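Long-range contacts in Glucose/sorbosone dehydrogenases (Escherichia coli K12, PDB 2G8S), which belongs to the glucose/sorbosone dehydrogenase family, whose members have a beta-propeller fold, and carries a bound calcium ion: residues 134-139 / 202-207; 194-199 / 213-218. All coordinates share one frame; numbering follows the deposited sequence. Where two conformers were deposited one is given.

Contact 1: 134-139 / 202-207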
loop_
_atom_site.group_PDB
_atom_site.type_symbol
_atom_site.label_atom_id
_atom_site.label_comp_id
_atom_site.label_asym_id
_atom_site.label_seq_id
_atom_site.Cartn_x
_atom_site.Cartn_y
_atom_site.Cartn_z
ATOM N N ARG A 134 2.974 -2.125 0.541
ATOM C CA ARG A 134 2.921 -0.809 1.179
ATOM C C ARG A 134 3.738 -0.762 2.469
ATOM O O ARG A 134 3.703 -1.697 3.270
ATOM C CB ARG A 134 1.478 -0.384 1.459
ATOM C CG ARG A 134 1.333 1.029 2.029
ATOM C CD ARG A 134 0.685 2.000 1.049
ATOM N NE ARG A 134 1.566 2.436 -0.033
ATOM C CZ ARG A 134 1.148 3.088 -1.121
ATOM N NH1 ARG A 134 -0.143 3.368 -1.288
ATOM N NH2 ARG A 134 2.018 3.464 -2.052
ATOM N N LEU A 135 4.467 0.341 2.640
ATOM C CA LEU A 135 5.238 0.621 3.848
ATOM C C LEU A 135 4.638 1.839 4.522
ATOM O O LEU A 135 4.415 2.858 3.868
ATOM C CB LEU A 135 6.685 0.950 3.473
ATOM C CG LEU A 135 7.408 -0.048 2.566
ATOM C CD1 LEU A 135 8.774 0.494 2.165
ATOM C CD2 LEU A 135 7.528 -1.373 3.277
ATOM N N VAL A 136 4.395 1.751 5.826
ATOM C CA VAL A 136 3.925 2.927 6.566
ATOM C C VAL A 136 4.669 3.064 7.892
ATOM O O VAL A 136 4.690 2.124 8.694
ATOM C CB VAL A 136 2.391 2.880 6.831
ATOM C CG1 VAL A 136 1.974 4.025 7.758
ATOM C CG2 VAL A 136 1.613 2.982 5.531
ATOM N N PHE A 137 5.274 4.232 8.121
ATOM C CA PHE A 137 5.849 4.546 9.430
ATOM C C PHE A 137 4.752 5.072 10.362
ATOM O O PHE A 137 3.936 5.914 9.950
ATOM C CB PHE A 137 6.982 5.570 9.295
ATOM C CG PHE A 137 8.228 5.008 8.663
ATOM C CD1 PHE A 137 9.163 4.318 9.437
ATOM C CD2 PHE A 137 8.454 5.153 7.302
ATOM C CE1 PHE A 137 10.305 3.774 8.852
ATOM C CE2 PHE A 137 9.596 4.614 6.707
ATOM C CZ PHE A 137 10.521 3.923 7.488
ATOM N N ASP A 138 4.714 4.576 11.600
ATOM C CA ASP A 138 3.666 5.026 12.518
ATOM C C ASP A 138 4.011 6.332 13.238
ATOM O O ASP A 138 3.153 6.918 13.895
ATOM C CB ASP A 138 3.242 3.927 13.506
ATOM C CG ASP A 138 4.308 3.596 14.550
ATOM O OD1 ASP A 138 5.456 4.093 14.477
ATOM O OD2 ASP A 138 3.966 2.814 15.462
ATOM N N GLY A 139 5.249 6.793 13.075
ATOM C CA GLY A 139 5.674 8.065 13.670
ATOM C C GLY A 139 6.064 7.968 15.133
ATOM O O GLY A 139 6.318 8.989 15.789
HETATM N N MSE A 202 -2.535 1.522 2.650
HETATM C CA MSE A 202 -2.435 1.629 4.108
HETATM C C MSE A 202 -2.113 3.068 4.445
HETATM O O MSE A 202 -1.457 3.765 3.660
HETATM C CB MSE A 202 -1.319 0.762 4.698
HETATM C CG MSE A 202 -1.407 -0.703 4.444
HETATM SE SE MSE A 202 -0.541 -1.720 5.863
HETATM C CE MSE A 202 1.297 -1.031 5.723
ATOM N N ALA A 203 -2.584 3.519 5.603
ATOM C CA ALA A 203 -2.280 4.884 6.062
ATOM C C ALA A 203 -2.575 5.036 7.541
ATOM O O ALA A 203 -3.425 4.332 8.086
ATOM C CB ALA A 203 -3.087 5.896 5.263
HETATM N N MSE A 204 -1.869 5.964 8.179
HETATM C CA MSE A 204 -2.169 6.318 9.570
HETATM C C MSE A 204 -3.379 7.245 9.606
HETATM O O MSE A 204 -3.382 8.303 8.971
HETATM C CB MSE A 204 -0.968 7.009 10.239
HETATM C CG MSE A 204 0.272 6.131 10.392
HETATM SE SE MSE A 204 -0.008 4.535 11.446
HETATM C CE MSE A 204 -0.347 5.383 13.162
ATOM N N ASN A 205 -4.400 6.841 10.355
ATOM C CA ASN A 205 -5.546 7.698 10.608
ATOM C C ASN A 205 -5.073 8.815 11.540
ATOM O O ASN A 205 -4.638 8.532 12.657
ATOM C CB ASN A 205 -6.684 6.876 11.218
ATOM C CG ASN A 205 -7.902 7.716 11.577
ATOM O OD1 ASN A 205 -7.781 8.834 12.078
ATOM N ND2 ASN A 205 -9.085 7.170 11.332
ATOM N N PRO A 206 -5.145 10.080 11.080
ATOM C CA PRO A 206 -4.617 11.193 11.876
ATOM C C PRO A 206 -5.491 11.591 13.074
ATOM O O PRO A 206 -5.054 12.394 13.908
ATOM C CB PRO A 206 -4.553 12.336 10.859
ATOM C CG PRO A 206 -5.689 12.064 9.943
ATOM C CD PRO A 206 -5.692 10.555 9.790
ATOM N N TRP A 207 -6.702 11.049 13.148
ATOM C CA TRP A 207 -7.630 11.366 14.247
ATOM C C TRP A 207 -7.588 10.325 15.356
ATOM O O TRP A 207 -7.860 10.629 16.517
ATOM C CB TRP A 207 -9.048 11.524 13.715
ATOM C CG TRP A 207 -9.101 12.567 12.647
ATOM C CD1 TRP A 207 -8.955 13.913 12.809
ATOM C CD2 TRP A 207 -9.285 12.346 11.248
ATOM N NE1 TRP A 207 -9.056 14.552 11.591
ATOM C CE2 TRP A 207 -9.253 13.610 10.616
ATOM C CE3 TRP A 207 -9.472 11.203 10.463
ATOM C CZ2 TRP A 207 -9.411 13.758 9.230
ATOM C CZ3 TRP A 207 -9.625 11.352 9.097
ATOM C CH2 TRP A 207 -9.588 12.619 8.494
HETATM O O HOH W 1 -2.167 4.057 0.827
#
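Arg134 meets Met202, a selenomethionine, with the aliphatic part of its side chain. The two side chains run alongside each other with opposite headings, Arg134 CG lying 3.8 Å from Met202 CB and Arg134 CD 3.6 Å from Met202 N. With CG anti to the backbone N (chi1 -176°), the Arg134 chain runs over Met202 and then bends at chi2 and chi3, and its guanidinium makes salt bridges with Asp70 and Asp327. Arg134 NH1 also donates to a water 3.0 Å away, which lies 2.9 Å from Met202 O, a bond it can donate, although it has other acceptors to serve. Val136 divides its methyl groups between two residues: CG2 packs 3.8 Å from Met202 CB, and CG1 sits 3.8 Å from Met204 CG. Phe137 contributes its carbonyl O, set against Met204 CG, while its ring meets that of Trp84 edge-to-face. At Asp138, CB is 3.9 Å from CE of Met204, whose twice-bent chain curls back to it; Asp138 OD1 accepts from the backbone N atoms of Lys140 and Tyr142. The axes of the short strand segments come within 7.1 Å and run nearly parallel, 18° apart, with no hydrogen bond between them, as for edge strands of adjacent propeller blades, whose second strands, 142-147 and 210-216, also pack on these side chains.

Contact 2: 194-199 / 213-218. With EDO (1,2-ethanediol), chain E.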
loop_
_atom_site.group_PDB
_atom_site.type_symbol
_atom_site.label_atom_id
_atom_site.label_comp_id
_atom_site.label_asym_id
_atom_site.label_seq_id
_atom_site.Cartn_x
_atom_site.Cartn_y
_atom_site.Cartn_z
ATOM N N TYR A 194 -2.370 -11.154 11.117
ATOM C CA TYR A 194 -2.393 -12.167 10.068
ATOM C C TYR A 194 -3.789 -12.349 9.491
ATOM O O TYR A 194 -4.717 -11.672 9.915
ATOM C CB TYR A 194 -1.770 -13.484 10.566
ATOM C CG TYR A 194 -2.466 -14.197 11.711
ATOM C CD1 TYR A 194 -3.125 -15.410 11.487
ATOM C CD2 TYR A 194 -2.403 -13.712 13.016
ATOM C CE1 TYR A 194 -3.748 -16.097 12.526
ATOM C CE2 TYR A 194 -3.025 -14.400 14.072
ATOM C CZ TYR A 194 -3.694 -15.590 13.812
ATOM O OH TYR A 194 -4.297 -16.266 14.848
ATOM N N GLY A 195 -3.931 -13.231 8.507
ATOM C CA GLY A 195 -5.239 -13.459 7.885
ATOM C C GLY A 195 -5.663 -12.350 6.941
ATOM O O GLY A 195 -6.832 -11.954 6.908
ATOM N N ILE A 196 -4.698 -11.847 6.181
ATOM C CA ILE A 196 -5.021 -10.878 5.139
ATOM C C ILE A 196 -4.674 -11.490 3.786
ATOM O O ILE A 196 -3.839 -12.402 3.685
ATOM C CB ILE A 196 -4.386 -9.473 5.386
ATOM C CG1 ILE A 196 -2.868 -9.541 5.315
ATOM C CG2 ILE A 196 -4.865 -8.873 6.736
ATOM C CD1 ILE A 196 -2.184 -8.190 5.420
ATOM N N ARG A 197 -5.387 -11.045 2.752
ATOM C CA ARG A 197 -5.293 -11.633 1.412
ATOM C C ARG A 197 -4.256 -10.904 0.564
ATOM O O ARG A 197 -3.133 -11.372 0.418
ATOM C CB ARG A 197 -6.672 -11.642 0.728
ATOM C CG ARG A 197 -6.703 -12.364 -0.606
ATOM C CD ARG A 197 -8.114 -12.381 -1.200
ATOM N NE ARG A 197 -8.142 -12.998 -2.526
ATOM C CZ ARG A 197 -7.922 -12.341 -3.662
ATOM N NH1 ARG A 197 -7.648 -11.034 -3.638
ATOM N NH2 ARG A 197 -7.972 -12.986 -4.828
ATOM N N ASN A 198 -4.640 -9.757 0.004
ATOM C CA ASN A 198 -3.695 -8.897 -0.707
ATOM C C ASN A 198 -3.910 -7.441 -0.313
ATOM O O ASN A 198 -4.762 -6.756 -0.880
ATOM C CB ASN A 198 -3.734 -9.062 -2.233
ATOM C CG ASN A 198 -2.512 -8.432 -2.908
ATOM O OD1 ASN A 198 -1.461 -8.310 -2.277
ATOM N ND2 ASN A 198 -2.635 -8.052 -4.183
ATOM N N PRO A 199 -3.141 -6.965 0.680
ATOM C CA PRO A 199 -3.329 -5.602 1.161
ATOM C C PRO A 199 -2.769 -4.667 0.114
ATOM O O PRO A 199 -1.753 -4.981 -0.523
ATOM C CB PRO A 199 -2.487 -5.558 2.444
ATOM C CG PRO A 199 -1.418 -6.589 2.224
ATOM C CD PRO A 199 -2.016 -7.648 1.352
ATOM N N LEU A 213 -5.785 -0.287 6.963
ATOM C CA LEU A 213 -5.358 -0.876 5.705
ATOM C C LEU A 213 -6.540 -1.321 4.885
ATOM O O LEU A 213 -7.650 -1.488 5.416
ATOM C CB LEU A 213 -4.394 -2.040 5.925
ATOM C CG LEU A 213 -4.788 -3.373 6.537
ATOM C CD1 LEU A 213 -5.625 -4.258 5.600
ATOM C CD2 LEU A 213 -3.504 -4.119 6.902
ATOM N N ASN A 214 -6.297 -1.518 3.595
ATOM C CA ASN A 214 -7.310 -2.128 2.753
ATOM C C ASN A 214 -6.752 -3.326 2.006
ATOM O O ASN A 214 -5.529 -3.536 1.946
ATOM C CB ASN A 214 -7.991 -1.099 1.819
ATOM C CG ASN A 214 -7.097 -0.638 0.681
ATOM O OD1 ASN A 214 -6.336 -1.419 0.099
ATOM N ND2 ASN A 214 -7.228 0.628 0.321
ATOM N N GLU A 215 -7.652 -4.138 1.475
ATOM C CA GLU A 215 -7.224 -5.339 0.765
ATOM C C GLU A 215 -8.202 -5.761 -0.309
ATOM O O GLU A 215 -9.412 -5.510 -0.200
ATOM C CB GLU A 215 -6.930 -6.507 1.721
ATOM C CG GLU A 215 -8.046 -6.906 2.635
ATOM C CD GLU A 215 -7.615 -8.029 3.578
ATOM O OE1 GLU A 215 -7.392 -9.149 3.075
ATOM O OE2 GLU A 215 -7.498 -7.780 4.803
ATOM N N HIS A 216 -7.668 -6.404 -1.346
ATOM C CA HIS A 216 -8.498 -6.981 -2.388
ATOM C C HIS A 216 -9.103 -8.293 -1.936
ATOM O O HIS A 216 -8.402 -9.176 -1.431
ATOM C CB HIS A 216 -7.676 -7.271 -3.640
ATOM C CG HIS A 216 -7.255 -6.048 -4.379
ATOM N ND1 HIS A 216 -6.438 -6.094 -5.489
ATOM C CD2 HIS A 216 -7.518 -4.740 -4.158
ATOM C CE1 HIS A 216 -6.228 -4.865 -5.927
ATOM N NE2 HIS A 216 -6.874 -4.026 -5.136
ATOM N N GLY A 217 -10.405 -8.427 -2.151
ATOM C CA GLY A 217 -11.066 -9.720 -2.058
ATOM C C GLY A 217 -10.944 -10.433 -3.395
ATOM O O GLY A 217 -10.408 -9.867 -4.354
ATOM N N PRO A 218 -11.409 -11.691 -3.454
ATOM C CA PRO A 218 -11.446 -12.484 -4.687
ATOM C C PRO A 218 -12.556 -11.935 -5.596
ATOM O O PRO A 218 -12.424 -10.816 -6.099
ATOM C CB PRO A 218 -11.708 -13.904 -4.176
ATOM C CG PRO A 218 -12.469 -13.709 -2.870
ATOM C CD PRO A 218 -11.896 -12.439 -2.277
HETATM C C1 EDO E . -10.053 -10.262 1.892
HETATM O O1 EDO E . -9.353 -10.965 2.935
HETATM C C2 EDO E . -11.021 -11.230 1.213
HETATM O O2 EDO E . -11.845 -11.845 2.199
HETATM O O HOH W 2 -8.674 -9.935 5.975
HETATM O O HOH W 3 -4.860 -8.315 -5.980
#
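Glu215 OE1 is gripped twice: Arg197 N donates to it over 2.8 Å, nearly straight at 168°, from the syn side but tilted out of the carboxylate plane, and O1 of a bound 1,2-ethanediol donates over 2.7 Å. The other oxygen, Glu215 OE2, accepts at 2.7 Å from a water that also donates to Gly195 O, and it rests against CG2 of Ile196. CG of Glu215 lies between the backbone N and the carbonyl carbon (chi1 56°), and the chain beyond is extended, which brings the carboxylate to the backbone at Ile196 and Arg197. The nearest atom of this side chain is about 5 Å from the calcium ion, and it touches Glu223, one of the metal's ligands. Strands 198-205 and 210-216 form a beta hairpin within one blade of the propeller, and the contact sits at the open end of the hairpin, away from the loop that joins the strands. His216 N donates to Asn198 O at 3.0 Å. Beside it, Pro199 and Glu215 form a non-hydrogen-bonded antiparallel pair, in which Pro199 CA makes a CA-H...O contact of 3.1 Å with Asn214 O. The extended side chain of Arg197 runs alongside His216 to Pro218: its NH1 donates to His216 O at 3.0 Å from above the carbonyl plane, 73° out of it. One guanidinium face lies on the Gly217-Pro218 peptide, with Pro218 N 3.5 Å above its centre. A water links Asn198 ND2 to His216 ND1, and Asn198 OD1 accepts from Gly132 N, whereas the buried Asn198 N has no partner in the model.

How the contacts relate
Both contacts use strand 198-205 but hold different neighbours of it. Contact 1 joins it to strand 135-137 of another sheet, whereas contact 2 joins it to strand 210-216 of its own. Their chemistry follows: between sheets, aliphatic and selenomethionine side chains pack with no direct hydrogen bond and a water between Arg134 and Met202, while within the sheet and its end loops direct backbone and side-chain hydrogen bonds dominate. Contact 2 is the more buried and lies nearer the calcium ion; contact 1 is partly buried. The centres are about 16 Å apart, yet the contacts touch: in the conformer given, Met202 CG packs 3.6 Å from Leu213 CB. Their segments alternate along the chain.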